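Local coordinates for protein PrgA (Enterococcus faecalis, PDB 6Z9K) that extends far outside the cell and provides surface exclusion against unwanted conjugation, this chain being its magnesium-binding CAP domain, a possible protease domain, at residues E9-H13 with M236-L242; L38-L43 with V172-D177; S166-L171 with K211-I215. One frame throughout, in Å; residues are numbered along the deposited sequence.

Contact 1 (E9-H13 with M236-L242)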
ATOM      1  N   GLU A   9      13.368   4.693  18.559  1.00 64.47           N
ATOM      2  CA  GLU A   9      12.101   4.973  17.841  1.00 60.52           C
ATOM      3  C   GLU A   9      12.384   5.750  16.548  1.00 56.40           C
ATOM      4  O   GLU A   9      11.737   5.450  15.521  1.00 53.25           O
ATOM      5  CB  GLU A   9      11.163   5.738  18.780  1.00 59.83           C
ATOM      6  CG  GLU A   9       9.808   6.061  18.174  1.00 59.75           C
ATOM      7  CD  GLU A   9       8.748   6.403  19.208  1.00 61.24           C
ATOM      8  OE1 GLU A   9       9.020   6.201  20.407  1.00 66.75           O
ATOM      9  OE2 GLU A   9       7.657   6.869  18.825  1.00 60.41           O
ATOM     10  N   LEU A  10      13.300   6.716  16.587  1.00 53.16           N
ATOM     11  CA  LEU A  10      13.481   7.648  15.452  1.00 52.06           C
ATOM     12  C   LEU A  10      14.314   6.966  14.368  1.00 48.40           C
ATOM     13  O   LEU A  10      13.898   7.062  13.220  1.00 48.78           O
ATOM     14  CB  LEU A  10      14.080   8.982  15.915  1.00 55.96           C
ATOM     15  CG  LEU A  10      13.044  10.043  16.305  1.00 59.96           C
ATOM     16  CD1 LEU A  10      13.709  11.222  17.009  1.00 65.43           C
ATOM     17  CD2 LEU A  10      12.253  10.545  15.100  1.00 59.53           C
ATOM     18  N   LYS A  11      15.403   6.260  14.695  1.00 46.88           N
ATOM     19  CA  LYS A  11      16.244   5.590  13.650  1.00 46.08           C
ATOM     20  C   LYS A  11      15.409   4.540  12.896  1.00 41.50           C
ATOM     21  O   LYS A  11      15.667   4.354  11.671  1.00 42.96           O
ATOM     22  CB  LYS A  11      17.516   4.959  14.228  1.00 50.59           C
ATOM     23  CG  LYS A  11      17.334   3.666  15.012  1.00 56.07           C
ATOM     24  CD  LYS A  11      18.617   3.189  15.679  1.00 59.46           C
ATOM     25  CE  LYS A  11      19.117   4.124  16.767  1.00 62.24           C
ATOM     26  NZ  LYS A  11      20.132   3.465  17.626  1.00 65.48           N
ATOM     27  N   GLY A  12      14.446   3.920  13.587  1.00 34.18           N
ATOM     28  CA  GLY A  12      13.578   2.854  13.048  1.00 32.46           C
ATOM     29  C   GLY A  12      12.284   3.392  12.449  1.00 28.65           C
ATOM     30  O   GLY A  12      11.526   2.601  11.867  1.00 28.26           O
ATOM     31  N   HIS A  13      12.022   4.694  12.556  1.00 24.91           N
ATOM     32  CA  HIS A  13      10.736   5.293  12.118  1.00 23.70           C
ATOM     33  C   HIS A  13      10.678   5.149  10.610  1.00 22.37           C
ATOM     34  O   HIS A  13      11.595   5.631   9.929  1.00 21.72           O
ATOM     35  CB  HIS A  13      10.585   6.764  12.534  1.00 23.07           C
ATOM     36  CG  HIS A  13       9.207   7.315  12.365  1.00 22.88           C
ATOM     37  ND1 HIS A  13       8.645   7.497  11.130  1.00 23.05           N
ATOM     38  CD2 HIS A  13       8.276   7.748  13.256  1.00 23.37           C
ATOM     39  CE1 HIS A  13       7.422   8.016  11.272  1.00 23.71           C
ATOM     40  NE2 HIS A  13       7.186   8.187  12.569  1.00 22.93           N
ATOM     41  N   MET A 236       0.111   6.748  12.770  1.00 27.50           N
ATOM     42  CA  MET A 236       1.388   6.697  13.525  1.00 29.25           C
ATOM     43  C   MET A 236       1.806   8.143  13.818  1.00 30.31           C
ATOM     44  O   MET A 236       1.478   9.014  13.022  1.00 29.03           O
ATOM     45  CB  MET A 236       2.478   5.988  12.708  1.00 29.27           C
ATOM     46  CG  MET A 236       2.930   6.792  11.513  1.00 30.10           C
ATOM     47  SD  MET A 236       3.934   5.955  10.275  1.00 34.10           S
ATOM     48  CE  MET A 236       4.891   4.842  11.268  1.00 33.72           C
ATOM     49  N   LYS A 237       2.575   8.394  14.887  1.00 34.20           N
ATOM     50  CA  LYS A 237       3.114   9.762  15.138  1.00 35.64           C
ATOM     51  C   LYS A 237       4.076  10.088  14.002  1.00 31.49           C
ATOM     52  O   LYS A 237       4.814   9.179  13.617  1.00 30.05           O
ATOM     53  CB  LYS A 237       3.790   9.851  16.507  1.00 41.89           C
ATOM     54  CG  LYS A 237       2.909  10.410  17.618  1.00 48.11           C
ATOM     55  CD  LYS A 237       3.434  11.726  18.189  1.00 52.94           C
ATOM     56  CE  LYS A 237       2.445  12.454  19.077  1.00 56.69           C
ATOM     57  NZ  LYS A 237       2.547  12.020  20.493  1.00 59.09           N
ATOM     58  N   SER A 238       4.009  11.287  13.427  1.00 31.49           N
ATOM     59  CA  SER A 238       4.913  11.703  12.337  1.00 29.92           C
ATOM     60  C   SER A 238       6.309  11.911  12.924  1.00 29.73           C
ATOM     61  O   SER A 238       6.412  12.139  14.134  1.00 31.74           O
ATOM     62  CB  SER A 238       4.443  12.931  11.597  1.00 32.88           C
ATOM     63  OG  SER A 238       4.688  14.125  12.341  1.00 32.94           O
ATOM     64  N   LYS A 239       7.341  11.806  12.093  1.00 29.36           N
ATOM     65  CA  LYS A 239       8.721  12.116  12.539  1.00 30.34           C
ATOM     66  C   LYS A 239       8.785  13.549  13.050  1.00 31.03           C
ATOM     67  O   LYS A 239       9.455  13.805  14.088  1.00 32.07           O
ATOM     68  CB  LYS A 239       9.686  11.934  11.377  1.00 31.98           C
ATOM     69  CG  LYS A 239      10.160  10.510  11.205  1.00 33.83           C
ATOM     70  CD  LYS A 239      11.537  10.462  10.553  1.00 35.07           C
ATOM     71  CE  LYS A 239      11.406  10.205   9.086  1.00 33.95           C
ATOM     72  NZ  LYS A 239      12.721   9.869   8.529  1.00 32.41           N
ATOM     73  N   GLU A 240       8.102  14.446  12.355  1.00 32.30           N
ATOM     74  CA  GLU A 240       8.089  15.898  12.662  1.00 35.45           C
ATOM     75  C   GLU A 240       7.437  16.148  14.028  1.00 39.48           C
ATOM     76  O   GLU A 240       8.033  16.930  14.833  1.00 37.65           O
ATOM     77  CB  GLU A 240       7.431  16.653  11.497  1.00 36.80           C
ATOM     78  CG  GLU A 240       8.259  16.639  10.223  1.00 37.79           C
ATOM     79  CD  GLU A 240       8.117  15.398   9.336  1.00 38.75           C
ATOM     80  OE1 GLU A 240       7.228  14.588   9.592  1.00 37.81           O
ATOM     81  OE2 GLU A 240       8.933  15.227   8.402  1.00 45.36           O
ATOM     82  N   GLU A 241       6.313  15.479  14.326  1.00 42.77           N
ATOM     83  CA  GLU A 241       5.670  15.486  15.673  1.00 46.73           C
ATOM     84  C   GLU A 241       6.664  14.986  16.726  1.00 46.88           C
ATOM     85  O   GLU A 241       6.780  15.661  17.759  1.00 49.73           O
ATOM     86  CB  GLU A 241       4.402  14.633  15.720  1.00 51.20           C
ATOM     87  CG  GLU A 241       3.177  15.331  15.132  1.00 56.80           C
ATOM     88  CD  GLU A 241       2.140  14.418  14.485  1.00 60.62           C
ATOM     89  OE1 GLU A 241       2.169  13.175  14.758  1.00 61.75           O
ATOM     90  OE2 GLU A 241       1.304  14.946  13.686  1.00 66.12           O
ATOM     91  N   LEU A 242       7.353  13.869  16.476  1.00 44.18           N
ATOM     92  CA  LEU A 242       8.305  13.243  17.432  1.00 45.57           C
ATOM     93  C   LEU A 242       9.501  14.161  17.680  1.00 46.88           C
ATOM     94  O   LEU A 242       9.877  14.309  18.849  1.00 47.11           O
ATOM     95  CB  LEU A 242       8.818  11.906  16.898  1.00 45.59           C
ATOM     96  CG  LEU A 242       7.862  10.722  17.022  1.00 48.52           C
ATOM     97  CD1 LEU A 242       8.631   9.417  16.807  1.00 49.15           C
ATOM     98  CD2 LEU A 242       7.140  10.717  18.369  1.00 48.98           C
TER
HETATM   99  O   HOH W   1      13.833   7.266  10.246  1.00 40.42           O
HETATM  100  O   HOH W   2      11.884   7.297   7.809  1.00 27.26           O

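Contact 2 (L38-L43 with V172-D177)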
ATOM      1  N   LEU A  38      12.862  16.549  -8.013  1.00 20.47           N
ATOM      2  CA  LEU A  38      11.991  16.010  -6.943  1.00 19.05           C
ATOM      3  C   LEU A  38      12.188  14.502  -6.838  1.00 19.61           C
ATOM      4  O   LEU A  38      12.308  13.981  -5.684  1.00 18.15           O
ATOM      5  CB  LEU A  38      10.526  16.348  -7.195  1.00 18.63           C
ATOM      6  CG  LEU A  38       9.512  15.865  -6.152  1.00 18.81           C
ATOM      7  CD1 LEU A  38       8.293  16.766  -6.135  1.00 19.90           C
ATOM      8  CD2 LEU A  38       9.051  14.436  -6.432  1.00 18.36           C
ATOM      9  N   GLU A  39      12.124  13.818  -7.980  1.00 19.64           N
ATOM     10  CA  GLU A  39      12.171  12.343  -7.953  1.00 19.73           C
ATOM     11  C   GLU A  39      13.571  11.901  -7.524  1.00 20.80           C
ATOM     12  O   GLU A  39      13.681  10.970  -6.686  1.00 20.16           O
ATOM     13  CB  GLU A  39      11.717  11.788  -9.290  1.00 20.41           C
ATOM     14  CG  GLU A  39      10.288  12.127  -9.597  1.00 20.07           C
ATOM     15  CD  GLU A  39       9.674  11.396 -10.766  1.00 22.38           C
ATOM     16  OE1 GLU A  39      10.465  10.832 -11.582  1.00 23.71           O
ATOM     17  OE2 GLU A  39       8.460  11.472 -10.893  1.00 22.27           O
ATOM     18  N   LYS A  40      14.615  12.554  -8.009  1.00 21.33           N
ATOM     19  CA  LYS A  40      15.988  12.143  -7.645  1.00 24.47           C
ATOM     20  C   LYS A  40      16.198  12.353  -6.137  1.00 23.88           C
ATOM     21  O   LYS A  40      16.718  11.422  -5.439  1.00 24.35           O
ATOM     22  CB  LYS A  40      17.007  12.907  -8.466  1.00 27.60           C
ATOM     23  CG  LYS A  40      18.448  12.559  -8.155  1.00 29.49           C
ATOM     24  CD  LYS A  40      19.391  13.453  -8.910  1.00 33.92           C
ATOM     25  CE  LYS A  40      20.846  13.216  -8.550  1.00 36.01           C
ATOM     26  NZ  LYS A  40      21.399  12.233  -9.514  1.00 40.10           N
ATOM     27  N   THR A  41      15.725  13.478  -5.620  1.00 24.05           N
ATOM     28  CA  THR A  41      15.852  13.850  -4.187  1.00 24.22           C
ATOM     29  C   THR A  41      15.077  12.797  -3.374  1.00 22.69           C
ATOM     30  O   THR A  41      15.569  12.245  -2.371  1.00 21.71           O
ATOM     31  CB  THR A  41      15.261  15.241  -3.913  1.00 26.41           C
ATOM     32  OG1 THR A  41      16.076  16.168  -4.629  1.00 31.95           O
ATOM     33  CG2 THR A  41      15.232  15.606  -2.447  1.00 28.32           C
ATOM     34  N   ALA A  42      13.822  12.598  -3.717  1.00 21.07           N
ATOM     35  CA  ALA A  42      12.941  11.755  -2.906  1.00 19.83           C
ATOM     36  C   ALA A  42      13.453  10.307  -2.910  1.00 19.34           C
ATOM     37  O   ALA A  42      13.347   9.640  -1.875  1.00 19.44           O
ATOM     38  CB  ALA A  42      11.555  11.797  -3.443  1.00 19.72           C
ATOM     39  N   LEU A  43      13.905   9.783  -4.044  1.00 20.69           N
ATOM     40  CA  LEU A  43      14.396   8.366  -4.058  1.00 21.61           C
ATOM     41  C   LEU A  43      15.665   8.234  -3.205  1.00 23.48           C
ATOM     42  O   LEU A  43      15.774   7.275  -2.417  1.00 23.49           O
ATOM     43  CB  LEU A  43      14.646   7.926  -5.495  1.00 22.58           C
ATOM     44  CG  LEU A  43      13.384   7.738  -6.335  1.00 22.07           C
ATOM     45  CD1 LEU A  43      13.720   7.587  -7.801  1.00 23.43           C
ATOM     46  CD2 LEU A  43      12.559   6.547  -5.866  1.00 21.84           C
ATOM     47  N   VAL A 172       7.269   4.010  -1.958  1.00 15.95           N
ATOM     48  CA  VAL A 172       8.275   5.037  -2.361  1.00 16.54           C
ATOM     49  C   VAL A 172       8.274   5.095  -3.880  1.00 17.09           C
ATOM     50  O   VAL A 172       8.296   6.196  -4.446  1.00 17.39           O
ATOM     51  CB  VAL A 172       9.648   4.725  -1.760  1.00 17.49           C
ATOM     52  CG1 VAL A 172      10.779   5.454  -2.407  1.00 17.54           C
ATOM     53  CG2 VAL A 172       9.634   4.951  -0.255  1.00 17.42           C
ATOM     54  N   ASN A 173       8.273   3.941  -4.513  1.00 17.20           N
ATOM     55  CA  ASN A 173       8.364   3.879  -5.988  1.00 18.77           C
ATOM     56  C   ASN A 173       7.090   4.420  -6.622  1.00 16.74           C
ATOM     57  O   ASN A 173       7.222   5.083  -7.697  1.00 18.32           O
ATOM     58  CB  ASN A 173       8.675   2.450  -6.442  1.00 19.14           C
ATOM     59  CG  ASN A 173      10.129   2.087  -6.252  1.00 20.93           C
ATOM     60  OD1 ASN A 173      10.992   2.941  -5.999  1.00 21.45           O
ATOM     61  ND2 ASN A 173      10.383   0.785  -6.384  1.00 22.21           N
ATOM     62  N   MET A 174       5.944   4.201  -6.015  1.00 16.04           N
ATOM     63  CA  MET A 174       4.682   4.686  -6.565  1.00 16.30           C
ATOM     64  C   MET A 174       4.546   6.193  -6.331  1.00 17.37           C
ATOM     65  O   MET A 174       4.023   6.861  -7.199  1.00 17.52           O
ATOM     66  CB  MET A 174       3.503   3.939  -5.974  1.00 17.23           C
ATOM     67  CG  MET A 174       3.433   2.523  -6.517  1.00 18.11           C
ATOM     68  SD  MET A 174       2.055   1.604  -5.760  1.00 20.99           S
ATOM     69  CE  MET A 174       2.070   0.152  -6.803  1.00 21.20           C
ATOM     70  N   LEU A 175       5.014   6.700  -5.189  1.00 17.37           N
ATOM     71  CA  LEU A 175       4.897   8.159  -4.915  1.00 17.60           C
ATOM     72  C   LEU A 175       5.943   8.954  -5.703  1.00 18.43           C
ATOM     73  O   LEU A 175       5.632  10.111  -6.023  1.00 18.45           O
ATOM     74  CB  LEU A 175       5.076   8.395  -3.421  1.00 17.70           C
ATOM     75  CG  LEU A 175       4.000   7.787  -2.554  1.00 17.83           C
ATOM     76  CD1 LEU A 175       4.393   7.881  -1.086  1.00 18.80           C
ATOM     77  CD2 LEU A 175       2.679   8.472  -2.750  1.00 19.39           C
ATOM     78  N   PHE A 176       7.141   8.437  -5.953  1.00 17.88           N
ATOM     79  CA  PHE A 176       8.258   9.270  -6.465  1.00 18.89           C
ATOM     80  C   PHE A 176       8.889   8.763  -7.757  1.00 19.87           C
ATOM     81  O   PHE A 176       9.811   9.432  -8.229  1.00 21.09           O
ATOM     82  CB  PHE A 176       9.343   9.433  -5.398  1.00 18.16           C
ATOM     83  CG  PHE A 176       8.830   9.846  -4.063  1.00 18.90           C
ATOM     84  CD1 PHE A 176       8.083  11.015  -3.904  1.00 18.39           C
ATOM     85  CD2 PHE A 176       9.187   9.132  -2.939  1.00 18.90           C
ATOM     86  CE1 PHE A 176       7.624  11.385  -2.651  1.00 19.12           C
ATOM     87  CE2 PHE A 176       8.718   9.506  -1.701  1.00 19.39           C
ATOM     88  CZ  PHE A 176       7.958  10.640  -1.541  1.00 19.29           C
ATOM     89  N   ASP A 177       8.471   7.606  -8.295  1.00 19.45           N
ATOM     90  CA  ASP A 177       9.148   7.067  -9.492  1.00 21.23           C
ATOM     91  C   ASP A 177       8.117   6.434 -10.402  1.00 20.39           C
ATOM     92  O   ASP A 177       8.433   5.405 -11.004  1.00 22.51           O
ATOM     93  CB  ASP A 177      10.269   6.113  -9.104  1.00 23.42           C
ATOM     94  CG  ASP A 177      11.182   5.819 -10.260  1.00 25.07           C
ATOM     95  OD1 ASP A 177      11.257   6.679 -11.171  1.00 25.70           O
ATOM     96  OD2 ASP A 177      11.795   4.748 -10.224  1.00 28.05           O
TER
HETATM   97  O   HOH W   3       9.439   8.465 -12.652  1.00 23.48           O
HETATM   98  O   HOH W   4      12.665   9.027 -11.310  1.00 35.67           O

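Contact 3 (S166-L171 with K211-I215)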
ATOM      1  N   SER A 166       9.497  -4.446   1.617  1.00 18.31           N
ATOM      2  CA  SER A 166       8.964  -4.438   0.235  1.00 17.68           C
ATOM      3  C   SER A 166       7.829  -3.422   0.115  1.00 16.87           C
ATOM      4  O   SER A 166       7.718  -2.730  -0.897  1.00 16.30           O
ATOM      5  CB  SER A 166       8.486  -5.838  -0.084  1.00 18.63           C
ATOM      6  OG  SER A 166       9.588  -6.760  -0.133  1.00 21.05           O
ATOM      7  N   ILE A 167       6.943  -3.411   1.093  1.00 16.19           N
ATOM      8  CA  ILE A 167       5.785  -2.488   1.065  1.00 15.75           C
ATOM      9  C   ILE A 167       6.286  -1.053   1.083  1.00 14.88           C
ATOM     10  O   ILE A 167       5.772  -0.223   0.284  1.00 14.99           O
ATOM     11  CB  ILE A 167       4.776  -2.814   2.174  1.00 15.48           C
ATOM     12  CG1 ILE A 167       4.060  -4.127   1.869  1.00 15.98           C
ATOM     13  CG2 ILE A 167       3.847  -1.626   2.369  1.00 15.66           C
ATOM     14  CD1 ILE A 167       3.309  -4.673   3.030  1.00 16.69           C
ATOM     15  N   ARG A 168       7.244  -0.724   1.937  1.00 15.46           N
ATOM     16  CA  ARG A 168       7.680   0.684   1.954  1.00 15.44           C
ATOM     17  C   ARG A 168       8.334   1.011   0.605  1.00 15.78           C
ATOM     18  O   ARG A 168       8.127   2.112   0.118  1.00 16.30           O
ATOM     19  CB  ARG A 168       8.628   0.941   3.117  1.00 17.11           C
ATOM     20  CG  ARG A 168       8.950   2.424   3.258  1.00 16.68           C
ATOM     21  CD  ARG A 168      10.020   2.615   4.330  1.00 17.58           C
ATOM     22  NE  ARG A 168      10.288   4.023   4.603  1.00 17.98           N
ATOM     23  CZ  ARG A 168      11.174   4.789   3.979  1.00 18.15           C
ATOM     24  NH1 ARG A 168      11.942   4.325   3.034  1.00 18.36           N
ATOM     25  NH2 ARG A 168      11.331   6.053   4.343  1.00 19.31           N
ATOM     26  N   LYS A 169       9.143   0.134   0.037  1.00 16.38           N
ATOM     27  CA  LYS A 169       9.854   0.372  -1.243  1.00 18.38           C
ATOM     28  C   LYS A 169       8.796   0.567  -2.326  1.00 17.97           C
ATOM     29  O   LYS A 169       8.934   1.460  -3.161  1.00 17.91           O
ATOM     30  CB  LYS A 169      10.794  -0.796  -1.592  1.00 20.78           C
ATOM     31  CG  LYS A 169      11.669  -0.493  -2.797  1.00 23.44           C
ATOM     32  CD  LYS A 169      12.711  -1.556  -2.997  1.00 27.56           C
ATOM     33  CE  LYS A 169      13.281  -1.541  -4.403  1.00 32.09           C
ATOM     34  NZ  LYS A 169      14.021  -2.810  -4.710  1.00 34.62           N
ATOM     35  N   MET A 170       7.763  -0.275  -2.322  1.00 17.58           N
ATOM     36  CA  MET A 170       6.643  -0.139  -3.281  1.00 17.83           C
ATOM     37  C   MET A 170       5.975   1.228  -3.155  1.00 17.47           C
ATOM     38  O   MET A 170       5.756   1.892  -4.180  1.00 16.07           O
ATOM     39  CB  MET A 170       5.629  -1.274  -3.069  1.00 19.20           C
ATOM     40  CG  MET A 170       4.422  -1.149  -3.933  1.00 21.08           C
ATOM     41  SD  MET A 170       3.205  -2.394  -3.462  1.00 23.14           S
ATOM     42  CE  MET A 170       4.144  -3.279  -2.237  1.00 30.76           C
ATOM     43  N   LEU A 171       5.676   1.691  -1.948  1.00 16.27           N
ATOM     44  CA  LEU A 171       5.036   3.018  -1.810  1.00 15.79           C
ATOM     45  C   LEU A 171       5.986   4.103  -2.293  1.00 15.65           C
ATOM     46  O   LEU A 171       5.515   5.032  -2.929  1.00 15.09           O
ATOM     47  CB  LEU A 171       4.628   3.247  -0.347  1.00 16.27           C
ATOM     48  CG  LEU A 171       3.486   2.364   0.169  1.00 16.77           C
ATOM     49  CD1 LEU A 171       3.295   2.536   1.672  1.00 17.53           C
ATOM     50  CD2 LEU A 171       2.200   2.634  -0.597  1.00 16.70           C
ATOM     51  N   LYS A 211       3.000 -11.127  -5.328  1.00 20.02           N
ATOM     52  CA  LYS A 211       2.400  -9.800  -5.489  1.00 20.05           C
ATOM     53  C   LYS A 211       1.983  -9.209  -4.164  1.00 18.16           C
ATOM     54  O   LYS A 211       1.686  -9.947  -3.207  1.00 18.98           O
ATOM     55  CB  LYS A 211       1.109  -9.935  -6.288  1.00 20.33           C
ATOM     56  CG  LYS A 211       1.323 -10.374  -7.723  1.00 21.04           C
ATOM     57  CD  LYS A 211      -0.034 -10.749  -8.313  1.00 21.59           C
ATOM     58  CE  LYS A 211       0.114 -11.393  -9.643  1.00 23.12           C
ATOM     59  NZ  LYS A 211      -1.186 -11.865 -10.159  1.00 21.29           N
ATOM     60  N   ILE A 212       1.988  -7.882  -4.192  1.00 17.13           N
ATOM     61  CA  ILE A 212       1.352  -7.069  -3.128  1.00 16.69           C
ATOM     62  C   ILE A 212       0.183  -6.341  -3.763  1.00 15.50           C
ATOM     63  O   ILE A 212       0.383  -5.572  -4.715  1.00 16.06           O
ATOM     64  CB  ILE A 212       2.350  -6.062  -2.557  1.00 17.86           C
ATOM     65  CG1 ILE A 212       3.629  -6.760  -2.070  1.00 20.05           C
ATOM     66  CG2 ILE A 212       1.622  -5.236  -1.481  1.00 18.41           C
ATOM     67  CD1 ILE A 212       4.782  -5.807  -1.743  1.00 19.86           C
ATOM     68  N   HIS A 213      -1.003  -6.515  -3.199  1.00 14.84           N
ATOM     69  CA  HIS A 213      -2.245  -5.860  -3.674  1.00 14.69           C
ATOM     70  C   HIS A 213      -2.642  -4.791  -2.646  1.00 14.11           C
ATOM     71  O   HIS A 213      -3.012  -5.158  -1.532  1.00 15.64           O
ATOM     72  CB  HIS A 213      -3.401  -6.888  -3.806  1.00 14.18           C
ATOM     73  CG  HIS A 213      -3.118  -8.108  -4.635  1.00 15.02           C
ATOM     74  ND1 HIS A 213      -3.636  -8.271  -5.914  1.00 14.84           N
ATOM     75  CD2 HIS A 213      -2.449  -9.255  -4.361  1.00 14.87           C
ATOM     76  CE1 HIS A 213      -3.235  -9.447  -6.398  1.00 14.64           C
ATOM     77  NE2 HIS A 213      -2.516 -10.068  -5.466  1.00 15.99           N
ATOM     78  N   ILE A 214      -2.542  -3.526  -3.028  1.00 14.65           N
ATOM     79  CA  ILE A 214      -3.059  -2.421  -2.195  1.00 15.24           C
ATOM     80  C   ILE A 214      -4.431  -2.040  -2.746  1.00 13.93           C
ATOM     81  O   ILE A 214      -4.545  -1.574  -3.855  1.00 14.09           O
ATOM     82  CB  ILE A 214      -2.063  -1.245  -2.156  1.00 16.14           C
ATOM     83  CG1 ILE A 214      -0.725  -1.681  -1.547  1.00 17.73           C
ATOM     84  CG2 ILE A 214      -2.714  -0.077  -1.394  1.00 16.98           C
ATOM     85  CD1 ILE A 214       0.313  -0.549  -1.373  1.00 18.91           C
ATOM     86  N   ILE A 215      -5.459  -2.323  -1.953  1.00 14.22           N
ATOM     87  CA  ILE A 215      -6.887  -2.131  -2.292  1.00 13.73           C
ATOM     88  C   ILE A 215      -7.409  -0.916  -1.508  1.00 14.09           C
ATOM     89  O   ILE A 215      -7.268  -0.889  -0.295  1.00 14.30           O
ATOM     90  CB  ILE A 215      -7.680  -3.419  -2.031  1.00 14.24           C
ATOM     91  CG1 ILE A 215      -7.032  -4.640  -2.720  1.00 15.19           C
ATOM     92  CG2 ILE A 215      -9.112  -3.164  -2.459  1.00 16.12           C
ATOM     93  CD1 ILE A 215      -6.734  -4.464  -4.155  1.00 15.67           C
TER

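Contact 1 (E9-H13 with M236-L242)
His13 points its imidazole into the turn that leads to helix 239-245. Its NE2 gives an almost straight hydrogen bond to Lys237 O, 2.8 Å from NE2 to O and 176° at the hydrogen. The oxygen lies in the ring plane and the donor lies in the carbonyl plane, so ring and peptide meet edge on. With chi1 at -168°, CG stands opposite the backbone N and the ring reaches across to this carbonyl. ND1 accepts a hydrogen bond from the backbone N of Gly15 and lies under Lys239 CG. The two ring nitrogens thus fix how the imidazole is turned. Over one face lies the aliphatic part of Lys239, a CH-pi contact with CG 3.5 Å from the ring centroid. Met236 comes obliquely, its CE 4.1 Å from His13 CE1. Leu242 CD1 also lies obliquely, 3.9 Å from His13 CD2, and against Glu9; Leu242 CB touches Leu10 CD2 at 4.1 Å. The Lys239 chain bends at its third torsion. Its NZ bonds to Asn17 OD1 and, at 2.8 Å, to a water that also lies within hydrogen-bonding distance of His13 O. Ser238 OG accepts from Glu241 N at 2.9 Å, and Glu241 OE1 takes Ser238 N. The arrangement is a capping box at the start of the C-terminal helix, with a histidine from the N-terminal type I turn held against it.

Contact 2 (L38-L43 with V172-D177)
The CA atoms of Glu39 and Phe176 are the nearest pair, 5.2 Å, across two helical segments that run nearly antiparallel at 159° with axes 10.0 Å apart. Ala42 sets its methyl on the Phe176 ring. CB lies 3.6 Å from the ring centroid, over the face but shifted toward the rim, a CH-pi contact. The opposite face is taken by CB of Leu175, so the ring is sandwiched. Phe22 adds an edge-to-face ring contact, and Leu38 CD2 approaches obliquely. Leu43 reaches over with its two methyls. CD2 meets Val172 CG1 at 4.0 Å, and CD1 meets Asp177 CG at the same distance, the Leu43 and Asp177 side chains crossing at about a right angle. Glu39, with CG opposite its own carbonyl carbon (chi1 -63°), runs its extended chain across Phe176 O, CG to O 3.1 Å. That oxygen is buried and has no polar partner. The carboxylates of Glu39 and Asp177 come close, OE1 to OD1 4.2 Å. Two waters bridge the pair, each donating to both oxygens, which probably eases the repulsion. Glu39 OE2 is also bonded to the hydroxyls of Tyr26 and Tyr183, and Asp177 OD2 forms a salt bridge with Arg180. The arrangement is an antiparallel helix pair, with helix 32-45 packed on the C-terminal end of helix 160-176 and a water-bridged acidic pair at its side.

Contact 3 (S166-L171 with K211-I215)
Ser166 OG is hydrogen-bonded to two backbone oxygens, Thr162 O one turn earlier in the helix and Tyr150 O in a loop; its single proton is shared between them or alternates. This turns the hydroxyl away to the main chain, while Ser166 CB rests near the end of Ile212, as does Ile167 CG1, whose side chain crosses that of Ile212 at a slant. The contact across to the strand is wholly apolar. Ile212 and Ile214 alternate with Lys211 and His213 along the strand, so both isoleucines face helix 166-171. Met170 meets them with its sulfur, SD lying 3.8 Å from Ile212 CG2 and 4.0 Å from Ile214 CD1. Its CG stands opposite the backbone N, chi1 176°, which sends the thioether out from the helix to the sheet. The model brings Met170 CE and Ile212 CD1 too close, so the placing of either end is doubtful. Further along, Leu171 CD2 meets Ile214 CD1 at 3.8 Å. The segment axes run 10.4 Å apart at 62°. Ile167 also touches helix 70-90. Strand 211-217 is the middle strand of an antiparallel sheet, bonded to strand 144-148 on one side and strand 196-202 on the other. Helix 160-176 packs on one face of that sheet, while His213 and Ile215 point to helix 100-112 on the other, consistent with the alpha-beta-alpha sandwich of CAP domains.

How the contacts relate
Contacts 2 and 3 share helix 160-176. Residues 166-171 lean on the central sheet, and 172-177, directly after them, carry helix 32-45; the centres are about 15 Å apart. Contact 1 joins the two ends of the chain and encloses both others in sequence. Its centre is about 20 Å from that of contact 2 and 21 Å from that of contact 3, and it touches neither. The magnesium ion, bound at Leu146 and His185, is nearest contact 3: the Met170 side chain is about 8 Å from it, and that of Asn173 in contact 2 about 11 Å. Contact 1 lies away from this site.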